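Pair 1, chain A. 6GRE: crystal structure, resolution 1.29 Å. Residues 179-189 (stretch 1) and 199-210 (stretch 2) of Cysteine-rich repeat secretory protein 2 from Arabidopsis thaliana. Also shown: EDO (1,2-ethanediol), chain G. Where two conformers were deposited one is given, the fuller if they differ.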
# COMPACT_ATOMS: atom_id res chain seq x y z
N ASP A 179 6.52 10.89 -8.69
CA ASP A 179 7.60 10.13 -9.27
C ASP A 179 7.27 8.63 -9.18
O ASP A 179 7.42 7.91 -10.17
CB ASP A 179 8.92 10.47 -8.57
CG ASP A 179 10.14 9.83 -9.20
OD1 ASP A 179 10.11 9.54 -10.40
OD2 ASP A 179 11.14 9.66 -8.47
N CYS A 180 6.85 8.18 -7.99
CA CYS A 180 6.52 6.77 -7.81
C CYS A 180 5.38 6.39 -8.78
O CYS A 180 5.44 5.38 -9.48
CB CYS A 180 6.19 6.52 -6.35
SG CYS A 180 6.13 4.75 -5.96
N LEU A 181 4.31 7.18 -8.75
CA LEU A 181 3.13 6.87 -9.60
C LEU A 181 3.44 6.94 -11.09
O LEU A 181 2.90 6.14 -11.86
CB LEU A 181 1.97 7.79 -9.25
CG LEU A 181 1.30 7.47 -7.93
CD1 LEU A 181 0.15 8.42 -7.67
CD2 LEU A 181 0.86 6.02 -7.87
N SER A 182 4.30 7.87 -11.51
CA SER A 182 4.69 7.94 -12.91
C SER A 182 5.26 6.59 -13.34
O SER A 182 4.89 6.04 -14.39
CB SER A 182 5.66 9.08 -13.18
OG SER A 182 6.00 9.14 -14.55
N ASP A 183 6.15 6.02 -12.52
CA ASP A 183 6.71 4.71 -12.81
C ASP A 183 5.59 3.66 -12.84
O ASP A 183 5.44 2.94 -13.86
CB ASP A 183 7.76 4.28 -11.78
CG ASP A 183 9.15 4.85 -11.96
OD1 ASP A 183 9.32 5.79 -12.77
OD2 ASP A 183 10.06 4.33 -11.30
N ALA A 184 4.79 3.60 -11.77
CA ALA A 184 3.80 2.52 -11.65
C ALA A 184 2.81 2.56 -12.81
O ALA A 184 2.48 1.54 -13.38
CB ALA A 184 3.08 2.61 -10.34
N ILE A 185 2.31 3.76 -13.09
CA ILE A 185 1.34 3.92 -14.17
C ILE A 185 1.98 3.61 -15.53
O ILE A 185 1.33 3.01 -16.38
CB ILE A 185 0.74 5.34 -14.10
CG1 ILE A 185 -0.03 5.55 -12.80
CG2 ILE A 185 -0.10 5.57 -15.33
CD1 ILE A 185 -0.28 7.00 -12.43
N GLY A 186 3.24 4.03 -15.74
CA GLY A 186 3.94 3.71 -16.96
C GLY A 186 4.02 2.21 -17.20
O GLY A 186 3.75 1.75 -18.31
N ARG A 187 4.38 1.47 -16.15
CA ARG A 187 4.45 0.01 -16.21
C ARG A 187 3.05 -0.57 -16.47
O ARG A 187 2.87 -1.49 -17.28
CB ARG A 187 5.04 -0.54 -14.92
CG ARG A 187 5.29 -2.05 -14.95
CD ARG A 187 5.81 -2.58 -13.63
NE ARG A 187 7.11 -2.03 -13.29
CZ ARG A 187 8.27 -2.66 -13.49
NH1 ARG A 187 8.28 -3.83 -14.09
NH2 ARG A 187 9.41 -2.10 -13.11
N LEU A 188 2.04 -0.04 -15.78
CA LEU A 188 0.67 -0.55 -15.90
C LEU A 188 0.18 -0.40 -17.34
O LEU A 188 -0.38 -1.31 -17.91
CB LEU A 188 -0.24 0.18 -14.92
CG LEU A 188 -1.68 -0.29 -14.84
CD1 LEU A 188 -1.77 -1.71 -14.30
CD2 LEU A 188 -2.51 0.62 -13.96
N LYS A 189 0.43 0.77 -17.91
CA LYS A 189 0.01 1.01 -19.28
C LYS A 189 0.82 0.13 -20.25
O LYS A 189 0.27 -0.48 -21.16
CB LYS A 189 0.19 2.49 -19.63
CG LYS A 189 -0.28 2.86 -21.02
CD LYS A 189 -0.15 4.34 -21.28
CE LYS A 189 -0.26 4.69 -22.75
NZ LYS A 189 -1.58 4.32 -23.29
N TYR A 199 -2.50 -4.72 -12.31
CA TYR A 199 -2.06 -3.97 -11.15
C TYR A 199 -0.54 -3.96 -11.08
O TYR A 199 0.12 -4.92 -11.46
CB TYR A 199 -2.65 -4.46 -9.83
CG TYR A 199 -2.65 -5.94 -9.57
CD1 TYR A 199 -1.51 -6.61 -9.13
CD2 TYR A 199 -3.81 -6.68 -9.70
CE1 TYR A 199 -1.54 -7.96 -8.80
CE2 TYR A 199 -3.85 -8.04 -9.41
CZ TYR A 199 -2.71 -8.67 -8.96
OH TYR A 199 -2.80 -10.02 -8.69
N VAL A 200 0.01 -2.85 -10.59
CA VAL A 200 1.41 -2.69 -10.34
C VAL A 200 1.56 -2.19 -8.91
O VAL A 200 1.12 -1.06 -8.60
CB VAL A 200 2.07 -1.68 -11.29
CG1 VAL A 200 3.50 -1.38 -10.91
CG2 VAL A 200 1.99 -2.13 -12.72
N TYR A 201 2.26 -2.93 -8.08
CA TYR A 201 2.57 -2.56 -6.71
C TYR A 201 4.08 -2.34 -6.65
O TYR A 201 4.84 -3.31 -6.84
CB TYR A 201 2.12 -3.66 -5.73
CG TYR A 201 0.62 -3.74 -5.57
CD1 TYR A 201 -0.05 -2.91 -4.69
CD2 TYR A 201 -0.13 -4.58 -6.37
CE1 TYR A 201 -1.43 -2.92 -4.58
CE2 TYR A 201 -1.52 -4.61 -6.28
CZ TYR A 201 -2.16 -3.73 -5.43
OH TYR A 201 -3.52 -3.80 -5.37
N LEU A 202 4.47 -1.09 -6.39
CA LEU A 202 5.85 -0.75 -6.08
C LEU A 202 5.96 -0.62 -4.57
O LEU A 202 4.99 -0.59 -3.83
CB LEU A 202 6.24 0.55 -6.77
CG LEU A 202 6.00 0.59 -8.28
CD1 LEU A 202 6.50 1.92 -8.84
CD2 LEU A 202 6.64 -0.59 -9.01
N SER A 203 7.19 -0.48 -4.09
CA SER A 203 7.34 -0.44 -2.67
C SER A 203 6.50 0.66 -2.00
O SER A 203 5.87 0.44 -0.97
CB SER A 203 8.79 -0.30 -2.32
OG SER A 203 8.95 -0.31 -0.92
N LYS A 204 6.49 1.88 -2.57
CA LYS A 204 5.85 3.00 -1.92
C LYS A 204 4.62 3.51 -2.70
O LYS A 204 4.11 4.55 -2.32
CB LYS A 204 6.86 4.14 -1.68
CG LYS A 204 7.74 3.93 -0.45
CD LYS A 204 7.02 4.19 0.85
CE LYS A 204 7.84 3.98 2.10
NZ LYS A 204 8.69 5.15 2.38
N CYS A 205 4.14 2.80 -3.70
CA CYS A 205 2.92 3.23 -4.37
C CYS A 205 2.37 2.09 -5.22
O CYS A 205 3.05 1.09 -5.48
CB CYS A 205 3.12 4.47 -5.24
SG CYS A 205 4.15 4.21 -6.69
N TYR A 206 1.13 2.26 -5.69
CA TYR A 206 0.55 1.29 -6.60
C TYR A 206 -0.39 1.97 -7.60
O TYR A 206 -0.90 3.06 -7.34
CB TYR A 206 -0.19 0.16 -5.88
CG TYR A 206 -1.47 0.52 -5.18
CD1 TYR A 206 -2.64 0.69 -5.90
CD2 TYR A 206 -1.56 0.62 -3.80
CE1 TYR A 206 -3.84 0.97 -5.29
CE2 TYR A 206 -2.77 0.88 -3.17
CZ TYR A 206 -3.92 1.04 -3.92
OH TYR A 206 -5.09 1.35 -3.31
N ALA A 207 -0.62 1.29 -8.71
CA ALA A 207 -1.62 1.72 -9.67
C ALA A 207 -2.31 0.46 -10.19
O ALA A 207 -1.63 -0.54 -10.45
CB ALA A 207 -1.00 2.50 -10.79
N ARG A 208 -3.64 0.50 -10.35
CA ARG A 208 -4.34 -0.67 -10.80
C ARG A 208 -5.59 -0.25 -11.57
O ARG A 208 -6.10 0.88 -11.41
CB ARG A 208 -4.72 -1.56 -9.61
CG ARG A 208 -5.61 -0.93 -8.56
CD ARG A 208 -5.75 -1.84 -7.33
NE ARG A 208 -6.70 -1.29 -6.37
CZ ARG A 208 -6.62 -1.40 -5.04
NH1 ARG A 208 -5.60 -2.00 -4.45
NH2 ARG A 208 -7.60 -0.91 -4.30
N PHE A 209 -6.08 -1.14 -12.41
CA PHE A 209 -7.31 -0.88 -13.11
C PHE A 209 -8.07 -2.19 -13.32
O PHE A 209 -7.52 -3.28 -13.30
CB PHE A 209 -7.12 -0.12 -14.43
CG PHE A 209 -6.73 -0.96 -15.61
CD1 PHE A 209 -5.46 -1.47 -15.70
CD2 PHE A 209 -7.59 -1.17 -16.68
CE1 PHE A 209 -5.08 -2.25 -16.78
CE2 PHE A 209 -7.21 -1.90 -17.79
CZ PHE A 209 -5.94 -2.43 -17.84
N SER A 210 -9.37 -2.03 -13.56
CA SER A 210 -10.25 -3.17 -13.80
C SER A 210 -11.18 -2.82 -14.96
O SER A 210 -11.51 -1.67 -15.15
CB SER A 210 -11.02 -3.55 -12.56
OG SER A 210 -11.77 -2.43 -12.07
C1 EDO G . -5.20 -12.51 -8.98
O1 EDO G . -5.35 -11.09 -9.16
C2 EDO G . -5.66 -13.24 -10.23
O2 EDO G . -7.09 -13.29 -10.29

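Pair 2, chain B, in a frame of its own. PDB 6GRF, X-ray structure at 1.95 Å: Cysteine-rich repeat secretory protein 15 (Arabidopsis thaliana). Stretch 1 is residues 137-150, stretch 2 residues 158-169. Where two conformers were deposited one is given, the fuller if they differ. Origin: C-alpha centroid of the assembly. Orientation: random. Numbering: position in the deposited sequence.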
# COMPACT_ATOMS: atom_id res chain seq x y z
N ASP B 137 2.51 29.26 -7.87
CA ASP B 137 1.35 28.67 -8.51
C ASP B 137 1.41 27.14 -8.42
O ASP B 137 0.39 26.49 -8.17
CB ASP B 137 1.22 29.13 -9.96
CG ASP B 137 -0.05 28.62 -10.63
OD1 ASP B 137 -1.15 29.00 -10.17
OD2 ASP B 137 0.08 27.80 -11.57
N PHE B 138 2.59 26.56 -8.64
CA PHE B 138 2.78 25.13 -8.53
C PHE B 138 2.34 24.64 -7.15
O PHE B 138 1.67 23.62 -7.03
CB PHE B 138 4.24 24.75 -8.75
CG PHE B 138 4.47 23.27 -8.61
CD1 PHE B 138 4.07 22.39 -9.60
CD2 PHE B 138 5.03 22.75 -7.45
CE1 PHE B 138 4.26 21.03 -9.46
CE2 PHE B 138 5.22 21.38 -7.31
CZ PHE B 138 4.82 20.53 -8.31
N PHE B 139 2.74 25.36 -6.10
CA PHE B 139 2.51 24.94 -4.73
C PHE B 139 1.04 25.13 -4.35
O PHE B 139 0.50 24.33 -3.61
CB PHE B 139 3.52 25.64 -3.80
CG PHE B 139 4.90 25.07 -3.99
CD1 PHE B 139 5.15 23.73 -3.74
CD2 PHE B 139 5.93 25.86 -4.47
CE1 PHE B 139 6.41 23.19 -3.95
CE2 PHE B 139 7.19 25.32 -4.69
CZ PHE B 139 7.43 23.99 -4.42
N LYS B 140 0.38 26.16 -4.89
CA LYS B 140 -1.02 26.35 -4.63
C LYS B 140 -1.83 25.22 -5.30
O LYS B 140 -2.81 24.74 -4.73
CB LYS B 140 -1.49 27.73 -5.12
CG LYS B 140 -2.91 28.07 -4.68
CD LYS B 140 -3.35 29.50 -4.98
CE LYS B 140 -4.40 30.02 -4.02
NZ LYS B 140 -5.44 29.01 -3.68
N ARG B 141 -1.41 24.80 -6.50
CA ARG B 141 -2.11 23.75 -7.23
C ARG B 141 -1.88 22.41 -6.51
O ARG B 141 -2.77 21.59 -6.42
CB ARG B 141 -1.63 23.66 -8.68
CG ARG B 141 -1.80 24.94 -9.49
CD ARG B 141 -3.15 25.06 -10.17
NE ARG B 141 -3.25 26.19 -11.09
CZ ARG B 141 -4.39 26.59 -11.64
NH1 ARG B 141 -5.48 25.86 -11.48
NH2 ARG B 141 -4.45 27.72 -12.31
N ARG B 142 -0.66 22.21 -6.00
CA ARG B 142 -0.37 21.02 -5.23
C ARG B 142 -1.30 20.96 -4.01
O ARG B 142 -1.89 19.94 -3.76
CB ARG B 142 1.10 21.00 -4.81
CG ARG B 142 1.52 19.71 -4.12
CD ARG B 142 2.14 20.00 -2.77
NE ARG B 142 3.58 20.12 -2.86
CZ ARG B 142 4.38 20.53 -1.88
NH1 ARG B 142 4.04 21.54 -1.09
NH2 ARG B 142 5.53 19.91 -1.72
N ASP B 143 -1.38 22.07 -3.27
CA ASP B 143 -2.27 22.18 -2.12
C ASP B 143 -3.71 21.80 -2.51
O ASP B 143 -4.34 21.04 -1.79
CB ASP B 143 -2.23 23.57 -1.49
CG ASP B 143 -1.09 23.73 -0.50
OD1 ASP B 143 -0.38 22.73 -0.25
OD2 ASP B 143 -0.90 24.87 0.01
N ASP B 144 -4.22 22.33 -3.63
CA ASP B 144 -5.59 22.00 -4.06
C ASP B 144 -5.72 20.50 -4.35
O ASP B 144 -6.72 19.88 -4.01
CB ASP B 144 -6.03 22.80 -5.29
CG ASP B 144 -6.03 24.30 -5.09
OD1 ASP B 144 -6.30 24.76 -3.97
OD2 ASP B 144 -5.78 25.01 -6.08
N VAL B 145 -4.71 19.91 -4.99
CA VAL B 145 -4.73 18.50 -5.36
C VAL B 145 -4.73 17.63 -4.09
O VAL B 145 -5.55 16.73 -3.96
CB VAL B 145 -3.56 18.17 -6.30
CG1 VAL B 145 -3.21 16.70 -6.32
CG2 VAL B 145 -3.86 18.66 -7.71
N LEU B 146 -3.82 17.93 -3.16
CA LEU B 146 -3.65 17.16 -1.93
C LEU B 146 -4.89 17.30 -1.05
O LEU B 146 -5.28 16.34 -0.39
CB LEU B 146 -2.39 17.62 -1.19
CG LEU B 146 -1.06 17.25 -1.85
CD1 LEU B 146 0.10 17.67 -0.97
CD2 LEU B 146 -0.98 15.76 -2.15
N SER B 147 -5.52 18.47 -1.07
CA SER B 147 -6.73 18.69 -0.31
C SER B 147 -7.87 17.82 -0.85
O SER B 147 -8.70 17.30 -0.08
CB SER B 147 -7.11 20.14 -0.31
OG SER B 147 -8.42 20.28 0.20
N ASP B 148 -7.94 17.66 -2.17
CA ASP B 148 -8.96 16.85 -2.80
C ASP B 148 -8.72 15.36 -2.51
O ASP B 148 -9.68 14.64 -2.24
CB ASP B 148 -9.00 17.13 -4.30
CG ASP B 148 -10.12 16.41 -5.03
OD1 ASP B 148 -11.18 16.19 -4.42
OD2 ASP B 148 -9.90 16.05 -6.19
N LEU B 149 -7.46 14.91 -2.56
CA LEU B 149 -7.06 13.51 -2.27
C LEU B 149 -7.53 13.11 -0.86
O LEU B 149 -8.07 12.02 -0.66
CB LEU B 149 -5.54 13.35 -2.40
CG LEU B 149 -4.94 13.47 -3.80
CD1 LEU B 149 -3.47 13.09 -3.79
CD2 LEU B 149 -5.67 12.64 -4.84
N GLU B 150 -7.30 14.02 0.10
CA GLU B 150 -7.63 13.87 1.52
C GLU B 150 -9.14 13.67 1.75
O GLU B 150 -9.52 13.34 2.86
CB GLU B 150 -7.32 15.17 2.27
CG GLU B 150 -5.98 15.21 2.95
CD GLU B 150 -5.79 16.52 3.70
OE1 GLU B 150 -6.47 17.50 3.33
OE2 GLU B 150 -4.98 16.57 4.64
N VAL B 158 -8.28 10.22 -8.15
CA VAL B 158 -7.39 10.90 -9.08
C VAL B 158 -7.74 12.38 -9.00
O VAL B 158 -8.93 12.73 -9.06
CB VAL B 158 -7.59 10.39 -10.51
CG1 VAL B 158 -6.88 11.29 -11.51
CG2 VAL B 158 -7.14 8.94 -10.68
N SER B 159 -6.73 13.24 -8.85
CA SER B 159 -6.96 14.68 -8.78
C SER B 159 -5.97 15.45 -9.66
O SER B 159 -4.85 15.03 -9.86
CB SER B 159 -6.92 15.14 -7.35
OG SER B 159 -7.41 16.47 -7.27
N ARG B 160 -6.39 16.63 -10.13
CA ARG B 160 -5.68 17.38 -11.15
C ARG B 160 -6.04 18.86 -10.97
O ARG B 160 -7.17 19.22 -10.72
CB ARG B 160 -6.06 16.81 -12.52
CG ARG B 160 -5.24 17.32 -13.70
CD ARG B 160 -5.70 16.71 -15.04
NE ARG B 160 -5.29 15.31 -15.26
CZ ARG B 160 -5.98 14.23 -14.86
NH1 ARG B 160 -7.09 14.36 -14.16
NH2 ARG B 160 -5.55 13.01 -15.17
N SER B 161 -5.02 19.72 -11.02
CA SER B 161 -5.19 21.15 -11.01
C SER B 161 -4.00 21.75 -11.75
O SER B 161 -2.87 21.62 -11.27
CB SER B 161 -5.30 21.68 -9.60
OG SER B 161 -5.28 23.09 -9.57
N GLY B 162 -4.26 22.34 -12.92
CA GLY B 162 -3.22 22.77 -13.82
C GLY B 162 -2.36 21.58 -14.24
O GLY B 162 -2.89 20.53 -14.66
N LEU B 163 -1.04 21.72 -14.08
CA LEU B 163 -0.13 20.67 -14.46
C LEU B 163 0.21 19.77 -13.26
O LEU B 163 1.12 18.96 -13.34
CB LEU B 163 1.13 21.30 -15.07
CG LEU B 163 0.94 22.04 -16.40
CD1 LEU B 163 2.28 22.46 -16.99
CD2 LEU B 163 0.17 21.17 -17.39
N VAL B 164 -0.52 19.90 -12.15
CA VAL B 164 -0.29 19.05 -10.99
C VAL B 164 -1.36 17.96 -10.93
O VAL B 164 -2.54 18.26 -10.96
CB VAL B 164 -0.27 19.86 -9.68
CG1 VAL B 164 0.04 18.97 -8.48
CG2 VAL B 164 0.70 21.03 -9.75
N GLU B 165 -0.89 16.70 -10.81
CA GLU B 165 -1.73 15.50 -10.75
C GLU B 165 -1.40 14.76 -9.45
O GLU B 165 -0.27 14.81 -8.97
CB GLU B 165 -1.46 14.54 -11.91
CG GLU B 165 -2.42 14.67 -13.09
CD GLU B 165 -2.93 13.34 -13.64
OE1 GLU B 165 -3.55 12.58 -12.87
OE2 GLU B 165 -2.71 13.07 -14.84
N GLY B 166 -2.41 14.06 -8.91
CA GLY B 166 -2.28 13.30 -7.68
C GLY B 166 -3.10 12.01 -7.72
O GLY B 166 -4.04 11.89 -8.47
N TYR B 167 -2.70 11.06 -6.87
CA TYR B 167 -3.38 9.78 -6.71
C TYR B 167 -3.26 9.38 -5.24
O TYR B 167 -2.19 9.52 -4.63
CB TYR B 167 -2.78 8.72 -7.64
CG TYR B 167 -3.51 7.40 -7.60
CD1 TYR B 167 -3.28 6.48 -6.59
CD2 TYR B 167 -4.48 7.10 -8.55
CE1 TYR B 167 -3.97 5.28 -6.53
CE2 TYR B 167 -5.18 5.90 -8.50
CZ TYR B 167 -4.92 4.99 -7.50
OH TYR B 167 -5.59 3.81 -7.44
N ALA B 168 -4.39 8.96 -4.67
CA ALA B 168 -4.42 8.40 -3.32
C ALA B 168 -5.32 7.16 -3.29
O ALA B 168 -6.28 7.06 -4.05
CB ALA B 168 -4.88 9.42 -2.31
N GLN B 169 -4.96 6.23 -2.40
CA GLN B 169 -5.63 4.94 -2.26
C GLN B 169 -5.62 4.60 -0.77
O GLN B 169 -4.58 4.73 -0.12
CB GLN B 169 -4.89 3.91 -3.13
CG GLN B 169 -5.25 2.44 -2.88
CD GLN B 169 -6.22 1.89 -3.90
OE1 GLN B 169 -7.37 1.60 -3.58
NE2 GLN B 169 -5.77 1.74 -5.13

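Helix packed on a two-stranded β-hairpin in pair 1 (chain A) and pair 2 (chain B). Fourteen central residues superpose with an RMSD of 0.9 Å. In each pair the helix runs roughly against the first strand (149° in pair 1, 156° in pair 2) and roughly along the second (33° and 24°), and the buried surface is nearly equal, 623 and 633 Å². The hairpins are held by matching backbone hydrogen bonds: V200(A) N to A207(A) O, 2.8 Å, corresponds to S159(B) N to G166(B) O, 3.0 Å. In pair 2 the strands are joined by a type II' turn from S161(B) to V164(B), with G162(B) at positive phi.

The centre of the contact is A184(A) in pair 1 and V145(B) in pair 2, whose CA atoms fall 0.3 Å apart. The small A184(A) faces a hairpin with larger side chains: its CB lies 3.8 Å from L202(A) CD1, 4.1 Å from V200(A) CG1 and 4.1 Å from A207(A) CB. The larger V145(B) meets S159(B), S161(B) and G166(B) at these three positions. Its CG1 sits 3.8 Å from G166(B) CA, and a CB on that glycine would lie only 2.6 Å from V145(B) CG1, a clash. Bulk on the helix is thus matched by its absence on the strand.

One turn earlier, C180(A) and C205(A) form a disulfide, SG to SG 2.2 Å with chi3 of -91°, a covalent tie between helix and second strand. The matching residues are R141(B) and V164(B), which only touch, R141(B) CB to V164(B) CG2 at 3.7 Å. V164(B) also packs its CG2 3.6 Å from F138(B) CE1, while the guanidinium of R141(B) lies with one face over G162(B) CA and makes a weak hydrogen bond from NH1 to S161(B) OG, 3.4 Å.

Toward the other end, R187(A) corresponds to D148(B) and V200(A) to S159(B). Pair 1 makes an apolar contact here, R187(A) CD to V200(A) CG1, 3.8 Å; pair 2 makes a hydrogen bond from S159(B) OG to D148(B) OD2, 2.7 Å. Pair 1 has no hydrogen bond between its stretches.

A leucine follows in both, with different rotamers. L188(A) (chi1 t, chi2 p) brings CD2 to 4.0 Å from A207(A) CB and CD1 to 4.0 Å from F209(A) CD1, at the ring edge. L149(B) (chi1 m, chi2 t) places CD2 3.8 Å from S159(B) CB and CB 4.0 Å from A168(B) CB.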